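Local atomic coordinates of FACT complex subunit SPT16 (PDB entry 6A8M), a protein that probably acts, as part of the FACT complex, as a histone chaperone that reorganizes nucleosomes during transcription elongation, DNA replication and DNA repair. Residues 194-198 with 225-231; 253-258 with 290-296; 338-344 with 379-385; 364-369 with 393-399. The contacts are given in a common frame with arbitrary orientation. Where two conformers were deposited one is given. Numbering follows the deposited sequence.

Overall arrangement
All four contacts lie in the part of the N-terminal domain that resembles M24 metallopeptidases, the pita-bread fold. Contacts 1 and 2 adjoin, centres 11 Å apart, Phe195 CG lying 3.6 Å from Trp256 CH2. Contacts 3 and 4 also touch, through neighbouring strands 379-381 and 364-368 (centres 11 Å apart); Leu380 N to Gly366 O and Leu380 O to Val365 N, both 2.8 Å, are probable hydrogen bonds. Contact 2 lies in one sheet, with contact 1 packed against it, and contacts 3 and 4 meet in another. Contacts 2 and 4 have centres 16 Å apart, nearest atoms about 7 Å. Contacts 1 and 3 lie on opposite sides of the chain's centre, 35 Å between centres.

Contact 1 (194-198 with 225-231); sequences KFMNL and EIDKSRF
An offset edge-to-face pair of phenylalanines dominates this contact: the edge of Phe231 points at the face of Phe195, with ring centroids 5.9 Å apart and planes at 86°. Residues 194-198 are regular helix, Leu198 N bonding to Lys194 O at 3.1 Å. Residues 225-231 bend around a turn, with Lys228 N to Glu225 O at 3.1 Å. Lys228 (phi/psi -82/86) is the centre of an inverse gamma turn and the N-cap of the helix that starts at Ser229. The backbones stay well apart, the nearest CA atoms being those of Phe195 and Glu225 at 8.4 Å, so side chains fill the gap. Phe195 takes chi1 m and extends its ring tip between two partners, its CZ lying 3.8 Å from Ile226 CG1 and 3.9 Å from Phe231 CE2. Phe231, with chi1 t, turns back toward the helix and also meets Leu198, CD1 to CZ 4.0 Å. The aliphatic part of Glu225 completes the patch, its CB 4.1 Å from both Phe195 CE1 and Leu198 CD1. This is plain apolar packing between helix 179-208 and both the turn before helix 229-233 and the first turn of that helix. Beyond it, Phe195 makes an edge-to-face contact with Trp256, and both Phe195 and Ile226 rest on Ile293, setting helix 179-208 and the 225-231 turn against strand 285-295.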
# COMPACT_ATOMS: atom_id res chain seq x y z
N LYS A 194 -7.60 3.72 -15.62
CA LYS A 194 -8.96 3.83 -16.13
C LYS A 194 -9.76 4.86 -15.34
O LYS A 194 -10.55 5.61 -15.92
CB LYS A 194 -9.68 2.49 -16.07
CG LYS A 194 -9.12 1.44 -16.98
CD LYS A 194 -9.18 1.91 -18.41
CE LYS A 194 -9.19 0.73 -19.33
NZ LYS A 194 -9.44 1.20 -20.72
N PHE A 195 -9.61 4.85 -14.03
CA PHE A 195 -10.34 5.79 -13.19
C PHE A 195 -9.78 7.20 -13.30
O PHE A 195 -10.56 8.17 -13.22
CB PHE A 195 -10.36 5.27 -11.74
CG PHE A 195 -11.33 4.15 -11.56
CD1 PHE A 195 -12.69 4.43 -11.46
CD2 PHE A 195 -10.92 2.83 -11.60
CE1 PHE A 195 -13.63 3.40 -11.36
CE2 PHE A 195 -11.85 1.81 -11.50
CZ PHE A 195 -13.19 2.09 -11.38
N MET A 196 -8.47 7.37 -13.50
CA MET A 196 -7.97 8.72 -13.78
C MET A 196 -8.56 9.24 -15.09
O MET A 196 -8.92 10.43 -15.19
CB MET A 196 -6.44 8.74 -13.82
CG MET A 196 -5.84 10.15 -14.00
SD MET A 196 -6.38 11.35 -12.76
CE MET A 196 -5.43 10.82 -11.34
N ASN A 197 -8.69 8.38 -16.10
CA ASN A 197 -9.35 8.79 -17.34
C ASN A 197 -10.78 9.25 -17.08
O ASN A 197 -11.22 10.27 -17.62
CB ASN A 197 -9.36 7.66 -18.37
CG ASN A 197 -10.09 8.07 -19.64
OD1 ASN A 197 -9.63 8.96 -20.35
ND2 ASN A 197 -11.27 7.48 -19.88
N LEU A 198 -11.54 8.48 -16.29
CA LEU A 198 -12.91 8.85 -15.97
C LEU A 198 -12.94 10.16 -15.23
O LEU A 198 -13.81 11.00 -15.46
CB LEU A 198 -13.58 7.78 -15.11
CG LEU A 198 -14.09 6.50 -15.72
CD1 LEU A 198 -14.64 5.66 -14.58
CD2 LEU A 198 -15.16 6.77 -16.77
N GLU A 225 -18.14 5.21 -9.12
CA GLU A 225 -18.12 4.50 -10.40
C GLU A 225 -17.61 3.07 -10.25
O GLU A 225 -17.97 2.22 -11.07
CB GLU A 225 -17.26 5.27 -11.41
CG GLU A 225 -17.81 6.64 -11.77
CD GLU A 225 -18.91 6.55 -12.80
OE1 GLU A 225 -18.76 5.76 -13.75
OE2 GLU A 225 -19.93 7.26 -12.65
N ILE A 226 -16.80 2.78 -9.23
CA ILE A 226 -16.23 1.44 -9.08
C ILE A 226 -17.31 0.43 -8.73
O ILE A 226 -17.08 -0.78 -8.88
CB ILE A 226 -15.13 1.43 -8.00
CG1 ILE A 226 -14.18 0.22 -8.19
CG2 ILE A 226 -15.73 1.44 -6.61
CD1 ILE A 226 -12.86 0.39 -7.45
N ASP A 227 -18.47 0.86 -8.28
CA ASP A 227 -19.48 -0.14 -7.95
C ASP A 227 -20.36 -0.50 -9.13
O ASP A 227 -21.31 -1.28 -8.96
CB ASP A 227 -20.31 0.33 -6.76
CG ASP A 227 -19.49 0.38 -5.47
OD1 ASP A 227 -18.64 -0.52 -5.23
OD2 ASP A 227 -19.67 1.32 -4.69
N LYS A 228 -20.08 0.03 -10.32
CA LYS A 228 -20.78 -0.34 -11.55
C LYS A 228 -20.12 -1.62 -12.06
O LYS A 228 -19.18 -1.58 -12.85
CB LYS A 228 -20.69 0.77 -12.57
CG LYS A 228 -21.38 2.08 -12.20
CD LYS A 228 -21.08 3.13 -13.26
CE LYS A 228 -21.72 4.46 -12.93
NZ LYS A 228 -23.11 4.26 -12.44
N SER A 229 -20.59 -2.76 -11.55
CA SER A 229 -19.96 -4.05 -11.85
C SER A 229 -19.95 -4.34 -13.34
O SER A 229 -19.01 -4.97 -13.84
CB SER A 229 -20.70 -5.18 -11.12
OG SER A 229 -20.48 -5.12 -9.73
N ARG A 230 -20.97 -3.91 -14.07
CA ARG A 230 -21.01 -4.21 -15.50
C ARG A 230 -19.99 -3.39 -16.27
O ARG A 230 -19.45 -3.87 -17.28
CB ARG A 230 -22.42 -3.98 -16.04
CG ARG A 230 -23.41 -4.95 -15.44
CD ARG A 230 -24.79 -4.46 -15.61
NE ARG A 230 -25.69 -5.17 -14.71
CZ ARG A 230 -26.28 -6.33 -15.00
NH1 ARG A 230 -26.07 -6.90 -16.18
NH2 ARG A 230 -27.09 -6.90 -14.12
N PHE A 231 -19.69 -2.19 -15.80
CA PHE A 231 -18.56 -1.44 -16.32
C PHE A 231 -17.25 -2.15 -16.03
O PHE A 231 -16.39 -2.26 -16.90
CB PHE A 231 -18.55 -0.04 -15.71
CG PHE A 231 -17.21 0.63 -15.72
CD1 PHE A 231 -16.65 1.05 -16.92
CD2 PHE A 231 -16.52 0.87 -14.55
CE1 PHE A 231 -15.40 1.66 -16.93
CE2 PHE A 231 -15.27 1.49 -14.57
CZ PHE A 231 -14.74 1.89 -15.77

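Contact 2 (253-258 with 290-296); sequences YLDWAY and SCGIRYK
Asp255 and Arg294 form the central pair of an antiparallel ladder, joined twice through the backbone (Asp255 N to Arg294 O 3.0 Å, Arg294 N to Asp255 O 2.8 Å) and again by a salt bridge, Asp255 OD2 to Arg294 NH2 3.1 Å. Arg294 (m, t, m) curls back. Lys296 N to Tyr253 O (3.0 Å) and Ala257 N to Gly292 O (2.7 Å) extend the ladder, and a water links Tyr258 O (2.7 Å) to Gly292 N (2.9 Å). Strand 254-256 pairs with strand 285-295 in the M24-like, pita-bread part of the domain; segments 254-256 and 293-295 run at 152°, axes 4.5 Å apart. Leu254 with Tyr295 and Trp256 with Ile293 are non-hydrogen-bonded pairs (CA-CA 4.7 and 4.4 Å). Leu254 CD1 touches Ile293 CG2 at 3.5 Å and Tyr295 CD1 at 3.9 Å. Ile293 CD1 sits over the Trp256 six-membered ring, 4.1 Å from its centroid, a CH-pi contact. Gly292 leaves space for the Tyr258 ring, since a CB there would clash with CE1; the Tyr258 hydroxyl bonds Asn301. Ion pairing thus lies on the Asp255-Arg294 face, while Leu254 and Tyr295 project from the other and Ile293 continues the apolar packing onto Phe195.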
# COMPACT_ATOMS: atom_id res chain seq x y z
N TYR A 253 -12.33 -8.55 -6.80
CA TYR A 253 -11.09 -8.23 -6.10
C TYR A 253 -10.54 -6.85 -6.44
O TYR A 253 -9.39 -6.56 -6.11
CB TYR A 253 -10.02 -9.28 -6.41
CG TYR A 253 -10.35 -10.65 -5.87
CD1 TYR A 253 -10.04 -10.99 -4.56
CD2 TYR A 253 -10.92 -11.62 -6.68
CE1 TYR A 253 -10.31 -12.25 -4.06
CE2 TYR A 253 -11.21 -12.88 -6.19
CZ TYR A 253 -10.91 -13.19 -4.89
OH TYR A 253 -11.19 -14.45 -4.41
N LEU A 254 -11.32 -6.02 -7.13
CA LEU A 254 -10.92 -4.64 -7.41
C LEU A 254 -11.60 -3.71 -6.40
O LEU A 254 -12.80 -3.84 -6.15
CB LEU A 254 -11.31 -4.25 -8.84
CG LEU A 254 -10.63 -2.98 -9.35
CD1 LEU A 254 -9.26 -3.32 -9.89
CD2 LEU A 254 -11.50 -2.30 -10.42
N ASP A 255 -10.82 -2.79 -5.82
CA ASP A 255 -11.36 -1.83 -4.86
C ASP A 255 -10.52 -0.55 -4.92
O ASP A 255 -9.50 -0.48 -5.60
CB ASP A 255 -11.37 -2.45 -3.44
CG ASP A 255 -12.31 -1.73 -2.47
OD1 ASP A 255 -13.00 -0.77 -2.86
OD2 ASP A 255 -12.34 -2.16 -1.29
N TRP A 256 -10.95 0.48 -4.20
CA TRP A 256 -10.11 1.66 -4.03
C TRP A 256 -9.04 1.42 -2.98
O TRP A 256 -9.29 0.77 -1.96
CB TRP A 256 -10.96 2.86 -3.60
CG TRP A 256 -11.84 3.40 -4.67
CD1 TRP A 256 -13.20 3.32 -4.74
CD2 TRP A 256 -11.42 4.11 -5.85
NE1 TRP A 256 -13.66 3.94 -5.87
CE2 TRP A 256 -12.59 4.42 -6.58
CE3 TRP A 256 -10.18 4.50 -6.35
CZ2 TRP A 256 -12.55 5.12 -7.78
CZ3 TRP A 256 -10.15 5.18 -7.56
CH2 TRP A 256 -11.32 5.50 -8.25
N ALA A 257 -7.84 1.99 -3.21
CA ALA A 257 -6.84 2.02 -2.15
C ALA A 257 -7.10 3.14 -1.15
O ALA A 257 -6.66 3.05 0.01
CB ALA A 257 -5.44 2.20 -2.74
N TYR A 258 -7.79 4.18 -1.59
CA TYR A 258 -8.17 5.34 -0.78
C TYR A 258 -9.23 6.08 -1.59
O TYR A 258 -9.41 5.83 -2.78
CB TYR A 258 -6.96 6.25 -0.45
CG TYR A 258 -6.28 6.83 -1.67
CD1 TYR A 258 -5.27 6.12 -2.33
CD2 TYR A 258 -6.65 8.07 -2.16
CE1 TYR A 258 -4.66 6.66 -3.46
CE2 TYR A 258 -6.04 8.62 -3.27
CZ TYR A 258 -5.04 7.90 -3.92
OH TYR A 258 -4.46 8.44 -5.04
N SER A 290 -5.92 12.67 -7.75
CA SER A 290 -5.20 11.47 -7.34
C SER A 290 -6.18 10.32 -7.20
O SER A 290 -7.22 10.46 -6.57
CB SER A 290 -4.48 11.64 -5.99
OG SER A 290 -3.52 12.68 -6.00
N CYS A 291 -5.81 9.15 -7.72
CA CYS A 291 -6.61 8.01 -7.35
C CYS A 291 -5.72 6.79 -7.32
O CYS A 291 -4.64 6.77 -7.93
CB CYS A 291 -7.82 7.83 -8.27
SG CYS A 291 -7.43 7.42 -9.94
N GLY A 292 -6.15 5.81 -6.56
CA GLY A 292 -5.35 4.62 -6.35
C GLY A 292 -6.24 3.43 -6.15
O GLY A 292 -7.20 3.51 -5.39
N ILE A 293 -5.90 2.32 -6.79
CA ILE A 293 -6.73 1.13 -6.86
C ILE A 293 -6.00 0.00 -6.15
O ILE A 293 -4.78 0.02 -6.01
CB ILE A 293 -7.01 0.79 -8.34
CG1 ILE A 293 -8.03 1.78 -8.92
CG2 ILE A 293 -7.44 -0.67 -8.56
CD1 ILE A 293 -9.45 1.50 -8.46
N ARG A 294 -6.77 -0.97 -5.66
CA ARG A 294 -6.21 -2.24 -5.20
C ARG A 294 -6.76 -3.35 -6.08
O ARG A 294 -7.96 -3.38 -6.39
CB ARG A 294 -6.55 -2.55 -3.72
CG ARG A 294 -6.09 -1.51 -2.69
CD ARG A 294 -6.18 -2.09 -1.25
NE ARG A 294 -7.48 -2.70 -0.99
CZ ARG A 294 -8.46 -2.16 -0.26
NH1 ARG A 294 -8.30 -0.98 0.33
NH2 ARG A 294 -9.60 -2.82 -0.09
N TYR A 295 -5.89 -4.26 -6.50
CA TYR A 295 -6.35 -5.50 -7.12
C TYR A 295 -5.75 -6.66 -6.37
O TYR A 295 -4.52 -6.78 -6.27
CB TYR A 295 -5.97 -5.59 -8.59
CG TYR A 295 -6.55 -6.83 -9.17
CD1 TYR A 295 -7.93 -6.98 -9.31
CD2 TYR A 295 -5.74 -7.88 -9.56
CE1 TYR A 295 -8.47 -8.15 -9.83
CE2 TYR A 295 -6.27 -9.04 -10.09
CZ TYR A 295 -7.64 -9.17 -10.21
OH TYR A 295 -8.18 -10.33 -10.75
N LYS A 296 -6.61 -7.55 -5.88
CA LYS A 296 -6.21 -8.63 -4.98
C LYS A 296 -5.25 -8.11 -3.91
O LYS A 296 -4.23 -8.74 -3.59
CB LYS A 296 -5.60 -9.79 -5.75
CG LYS A 296 -6.64 -10.50 -6.60
CD LYS A 296 -6.08 -11.75 -7.28
CE LYS A 296 -6.07 -12.96 -6.36
NZ LYS A 296 -6.03 -14.24 -7.15
O HOH W 1 -8.25 6.90 -4.95

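Contact 3 (338-344 with 379-385); sequences TPKQIYD and VLNNKND
Thr338 and Gln341 form a capping box at the start of helix 339-353: Gln341 N donates to Thr338 OG1 and Thr338 N to Gln341 OE1, both 3.0 Å. The amide of Lys340 is served across the contact by Asn384 O at 3.0 Å. One turn later, Asp344 OD1 accepts from Asn382 ND2 at 3.1 Å. Extended all-t, Lys340 places NZ 3.0 Å from a water that also bonds Asp385 OD2 (2.9 Å); a second water donates to Asn382 O (2.7 Å) and accepts weakly from Lys340 NZ (3.4 Å). Asn384 OD1 accepts from Tyr386 N. Residues 379-385 wrap round the N-terminal turns of the helix: Leu380 (-87/78) centres an inverse gamma turn, and Asn381 OD1 accepts from Asn384 N at 3.1 Å, an Asx motif. The axes of helix segment 339-344 and strand 379-381 cross at -52°, 6.1 Å apart. Pro339 wedges in, CB 3.2 Å from Val379 O, while Ile342 CD1 lies 4.0 Å from Leu380 CD2. Tyr343 CD1 is 3.5 Å from Leu380 O, its hydroxyl bonding Thr362 O. The contact thus seats helix 339-353 on the short, weakly bonded edge strand 379-381, where Leu380 reaches Val365 of strand 364-368 and Ile397 of strand 394-405.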
# COMPACT_ATOMS: atom_id res chain seq x y z
N THR A 338 19.60 4.52 -1.49
CA THR A 338 18.80 4.80 -0.30
C THR A 338 17.70 5.80 -0.63
O THR A 338 17.79 6.55 -1.60
CB THR A 338 19.68 5.37 0.82
OG1 THR A 338 20.26 6.61 0.39
CG2 THR A 338 20.83 4.43 1.19
N PRO A 339 16.62 5.81 0.17
CA PRO A 339 15.64 6.90 0.06
C PRO A 339 16.28 8.28 0.05
O PRO A 339 15.88 9.16 -0.74
CB PRO A 339 14.78 6.69 1.31
CG PRO A 339 14.86 5.16 1.54
CD PRO A 339 16.25 4.80 1.17
N LYS A 340 17.27 8.48 0.92
CA LYS A 340 17.94 9.77 1.03
C LYS A 340 18.64 10.15 -0.27
O LYS A 340 18.56 11.30 -0.71
CB LYS A 340 18.94 9.74 2.17
CG LYS A 340 19.72 11.04 2.35
CD LYS A 340 20.62 10.94 3.55
CE LYS A 340 21.53 12.16 3.66
NZ LYS A 340 22.49 12.03 4.80
N GLN A 341 19.34 9.21 -0.91
CA GLN A 341 20.00 9.52 -2.17
C GLN A 341 18.97 9.89 -3.24
O GLN A 341 19.20 10.82 -4.03
CB GLN A 341 20.83 8.32 -2.63
CG GLN A 341 22.09 8.14 -1.83
CD GLN A 341 22.77 6.80 -2.06
OE1 GLN A 341 22.13 5.83 -2.47
NE2 GLN A 341 24.06 6.74 -1.79
N ILE A 342 17.84 9.20 -3.26
CA ILE A 342 16.81 9.50 -4.25
C ILE A 342 16.20 10.88 -3.98
O ILE A 342 16.15 11.74 -4.86
CB ILE A 342 15.72 8.41 -4.23
CG1 ILE A 342 16.31 7.07 -4.64
CG2 ILE A 342 14.58 8.78 -5.14
CD1 ILE A 342 15.46 5.89 -4.22
N TYR A 343 15.76 11.11 -2.74
CA TYR A 343 15.17 12.41 -2.43
C TYR A 343 16.18 13.54 -2.65
O TYR A 343 15.85 14.57 -3.25
CB TYR A 343 14.63 12.44 -0.99
CG TYR A 343 13.94 13.75 -0.72
CD1 TYR A 343 12.68 14.00 -1.23
CD2 TYR A 343 14.60 14.76 -0.03
CE1 TYR A 343 12.06 15.21 -1.04
CE2 TYR A 343 14.00 15.99 0.18
CZ TYR A 343 12.73 16.20 -0.34
OH TYR A 343 12.12 17.41 -0.16
N ASP A 344 17.42 13.37 -2.16
CA ASP A 344 18.41 14.43 -2.34
C ASP A 344 18.72 14.68 -3.82
O ASP A 344 18.97 15.82 -4.21
CB ASP A 344 19.70 14.10 -1.58
CG ASP A 344 19.56 14.27 -0.08
OD1 ASP A 344 18.51 14.77 0.35
OD2 ASP A 344 20.52 13.93 0.66
N VAL A 379 9.87 5.52 3.17
CA VAL A 379 9.47 6.78 2.55
C VAL A 379 10.69 7.39 1.87
O VAL A 379 11.80 7.35 2.41
CB VAL A 379 8.86 7.74 3.59
CG1 VAL A 379 8.59 9.09 2.98
CG2 VAL A 379 7.53 7.17 4.14
N LEU A 380 10.48 7.97 0.68
CA LEU A 380 11.59 8.52 -0.09
C LEU A 380 11.83 9.95 0.36
O LEU A 380 11.43 10.92 -0.29
CB LEU A 380 11.30 8.42 -1.58
CG LEU A 380 11.02 6.99 -2.08
CD1 LEU A 380 10.68 6.99 -3.58
CD2 LEU A 380 12.23 6.10 -1.81
N ASN A 381 12.49 10.09 1.52
CA ASN A 381 12.80 11.38 2.10
C ASN A 381 14.27 11.43 2.50
O ASN A 381 15.00 10.44 2.38
CB ASN A 381 11.88 11.66 3.30
CG ASN A 381 12.03 10.63 4.41
OD1 ASN A 381 13.08 10.00 4.57
ND2 ASN A 381 10.98 10.48 5.21
N ASN A 382 14.70 12.59 3.02
CA ASN A 382 16.10 12.77 3.38
C ASN A 382 16.49 11.97 4.62
O ASN A 382 17.68 11.68 4.83
CB ASN A 382 16.40 14.27 3.60
CG ASN A 382 17.75 14.52 4.28
OD1 ASN A 382 17.85 14.53 5.51
ND2 ASN A 382 18.80 14.73 3.48
N LYS A 383 15.53 11.59 5.45
CA LYS A 383 15.86 11.01 6.74
C LYS A 383 16.29 9.55 6.63
O LYS A 383 17.17 9.11 7.38
CB LYS A 383 14.66 11.14 7.68
N ASN A 384 15.72 8.81 5.68
CA ASN A 384 15.91 7.36 5.64
C ASN A 384 17.17 7.06 4.82
O ASN A 384 17.15 7.14 3.59
CB ASN A 384 14.67 6.68 5.06
CG ASN A 384 14.72 5.15 5.18
OD1 ASN A 384 15.80 4.56 5.12
ND2 ASN A 384 13.57 4.53 5.36
N ASP A 385 18.27 6.73 5.50
CA ASP A 385 19.50 6.25 4.87
C ASP A 385 19.75 4.77 5.18
O ASP A 385 20.86 4.28 4.97
CB ASP A 385 20.70 7.11 5.26
CG ASP A 385 20.99 7.08 6.76
OD1 ASP A 385 20.22 6.41 7.49
OD2 ASP A 385 21.98 7.72 7.18
O HOH W 2 19.67 11.89 6.63
O HOH W 3 23.73 9.47 5.76

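Contact 4 (364-369 with 393-399); sequences NVGSLM and DCFNISL
Within the five-stranded antiparallel sheet of the metallopeptidase-like part, strands 364-368 and 394-405 lie side by side. Segments 364-368 and 394-399 run antiparallel at 164°, with axes 4.2 Å apart at closest. Ser367 and Asn396 are a hydrogen-bonded pair (Ser367 N to Asn396 O 3.0 Å, Asn396 N to Ser367 O 2.8 Å), flanked by the non-hydrogen-bonded pairs Gly366 with Ile397 and Leu368 with Phe395, CA atoms 4.7 and 4.5 Å apart. Ser398 N to Val365 O and Met369 N to Cys394 O, each 3.0 Å, extend the ladder. Gly366 adopts phi/psi 121/-156, where a CB would collide with Asn396 O; its CA lies only 3.1 Å from that oxygen. Just before it, Asn364, with chi1 p, makes an Asx turn, OD1 accepting from Gly366 N at 2.9 Å. Leu368 (t, p) lays CD1 over the Phe395 ring (chi1 m), 4.0 Å from its centroid, a CH-pi contact, and also 3.6 Å from Asp393 CB. Met369 CE reaches Asn396 CB at 3.7 Å. A water bonds Ser367 OG (2.8 Å) and Asn396 ND2 (3.0 Å), and Asn396 OD1 accepts from Asn301. The same strand pairing thus serves a buried polar face, bridged by one water between Ser367 and Asn396, and an apolar side where Ile397 and Leu399 pack on helix 312-332.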
# COMPACT_ATOMS: atom_id res chain seq x y z
N ASN A 364 9.08 14.54 0.62
CA ASN A 364 9.39 13.18 0.21
C ASN A 364 8.93 13.03 -1.23
O ASN A 364 8.11 13.82 -1.71
CB ASN A 364 8.70 12.15 1.11
CG ASN A 364 7.18 12.15 0.94
OD1 ASN A 364 6.64 11.46 0.09
ND2 ASN A 364 6.50 12.95 1.75
N VAL A 365 9.44 12.01 -1.92
CA VAL A 365 8.95 11.76 -3.27
C VAL A 365 8.25 10.41 -3.36
O VAL A 365 8.21 9.78 -4.42
CB VAL A 365 10.08 11.89 -4.33
CG1 VAL A 365 10.53 13.37 -4.40
CG2 VAL A 365 11.27 10.96 -4.07
N GLY A 366 7.61 10.00 -2.28
CA GLY A 366 6.76 8.84 -2.35
C GLY A 366 7.20 7.75 -1.40
O GLY A 366 7.86 8.02 -0.39
N SER A 367 6.83 6.51 -1.70
CA SER A 367 7.20 5.43 -0.80
C SER A 367 7.18 4.10 -1.55
O SER A 367 6.64 4.00 -2.65
CB SER A 367 6.25 5.34 0.39
OG SER A 367 5.02 4.75 -0.00
N LEU A 368 7.77 3.09 -0.92
CA LEU A 368 7.45 1.72 -1.27
C LEU A 368 5.94 1.50 -1.14
O LEU A 368 5.29 2.05 -0.25
CB LEU A 368 8.22 0.76 -0.35
CG LEU A 368 8.56 -0.66 -0.78
CD1 LEU A 368 9.45 -0.71 -2.01
CD2 LEU A 368 9.27 -1.33 0.42
N MET A 369 5.39 0.69 -2.04
CA MET A 369 3.95 0.42 -2.09
C MET A 369 3.75 -1.06 -2.42
O MET A 369 4.59 -1.68 -3.07
CB MET A 369 3.27 1.33 -3.14
CG MET A 369 1.75 1.18 -3.29
SD MET A 369 1.11 2.49 -4.34
CE MET A 369 2.08 2.19 -5.81
N ASP A 393 11.18 -4.28 -6.11
CA ASP A 393 10.43 -3.29 -5.35
C ASP A 393 9.48 -2.53 -6.26
O ASP A 393 9.78 -2.27 -7.43
CB ASP A 393 11.37 -2.29 -4.68
CG ASP A 393 12.10 -2.87 -3.48
OD1 ASP A 393 11.78 -4.01 -3.08
OD2 ASP A 393 13.01 -2.18 -2.98
N CYS A 394 8.34 -2.14 -5.71
CA CYS A 394 7.37 -1.31 -6.41
C CYS A 394 7.21 -0.02 -5.63
O CYS A 394 7.00 -0.05 -4.41
CB CYS A 394 6.02 -2.02 -6.52
SG CYS A 394 4.79 -1.11 -7.47
N PHE A 395 7.28 1.12 -6.33
CA PHE A 395 7.18 2.42 -5.67
C PHE A 395 5.98 3.21 -6.16
O PHE A 395 5.57 3.13 -7.33
CB PHE A 395 8.46 3.26 -5.88
CG PHE A 395 9.66 2.67 -5.23
CD1 PHE A 395 9.98 3.00 -3.92
CD2 PHE A 395 10.41 1.72 -5.91
CE1 PHE A 395 11.08 2.42 -3.30
CE2 PHE A 395 11.51 1.14 -5.30
CZ PHE A 395 11.83 1.49 -3.99
N ASN A 396 5.43 4.00 -5.23
CA ASN A 396 4.61 5.16 -5.54
C ASN A 396 5.57 6.35 -5.61
O ASN A 396 6.07 6.81 -4.58
CB ASN A 396 3.57 5.33 -4.44
CG ASN A 396 2.79 6.62 -4.55
OD1 ASN A 396 2.73 7.23 -5.61
ND2 ASN A 396 2.15 7.01 -3.45
N ILE A 397 5.88 6.81 -6.82
CA ILE A 397 6.74 7.98 -6.99
C ILE A 397 5.79 9.16 -7.13
O ILE A 397 5.13 9.32 -8.16
CB ILE A 397 7.65 7.84 -8.22
CG1 ILE A 397 8.51 6.57 -8.11
CG2 ILE A 397 8.53 9.07 -8.40
CD1 ILE A 397 9.49 6.60 -6.92
N SER A 398 5.71 9.98 -6.07
CA SER A 398 4.70 11.02 -5.98
C SER A 398 5.41 12.30 -5.57
O SER A 398 6.06 12.35 -4.52
CB SER A 398 3.62 10.66 -4.95
OG SER A 398 2.78 11.79 -4.67
N LEU A 399 5.27 13.34 -6.38
CA LEU A 399 5.94 14.58 -6.03
C LEU A 399 5.01 15.75 -6.24
O LEU A 399 4.10 15.73 -7.05
CB LEU A 399 7.22 14.80 -6.81
CG LEU A 399 7.34 14.32 -8.24
CD1 LEU A 399 8.31 15.18 -9.00
CD2 LEU A 399 7.86 12.91 -8.23
O HOH W 4 5.07 13.35 -2.00
O HOH W 5 2.44 5.24 -1.01
O HOH W 6 7.26 -3.12 -3.23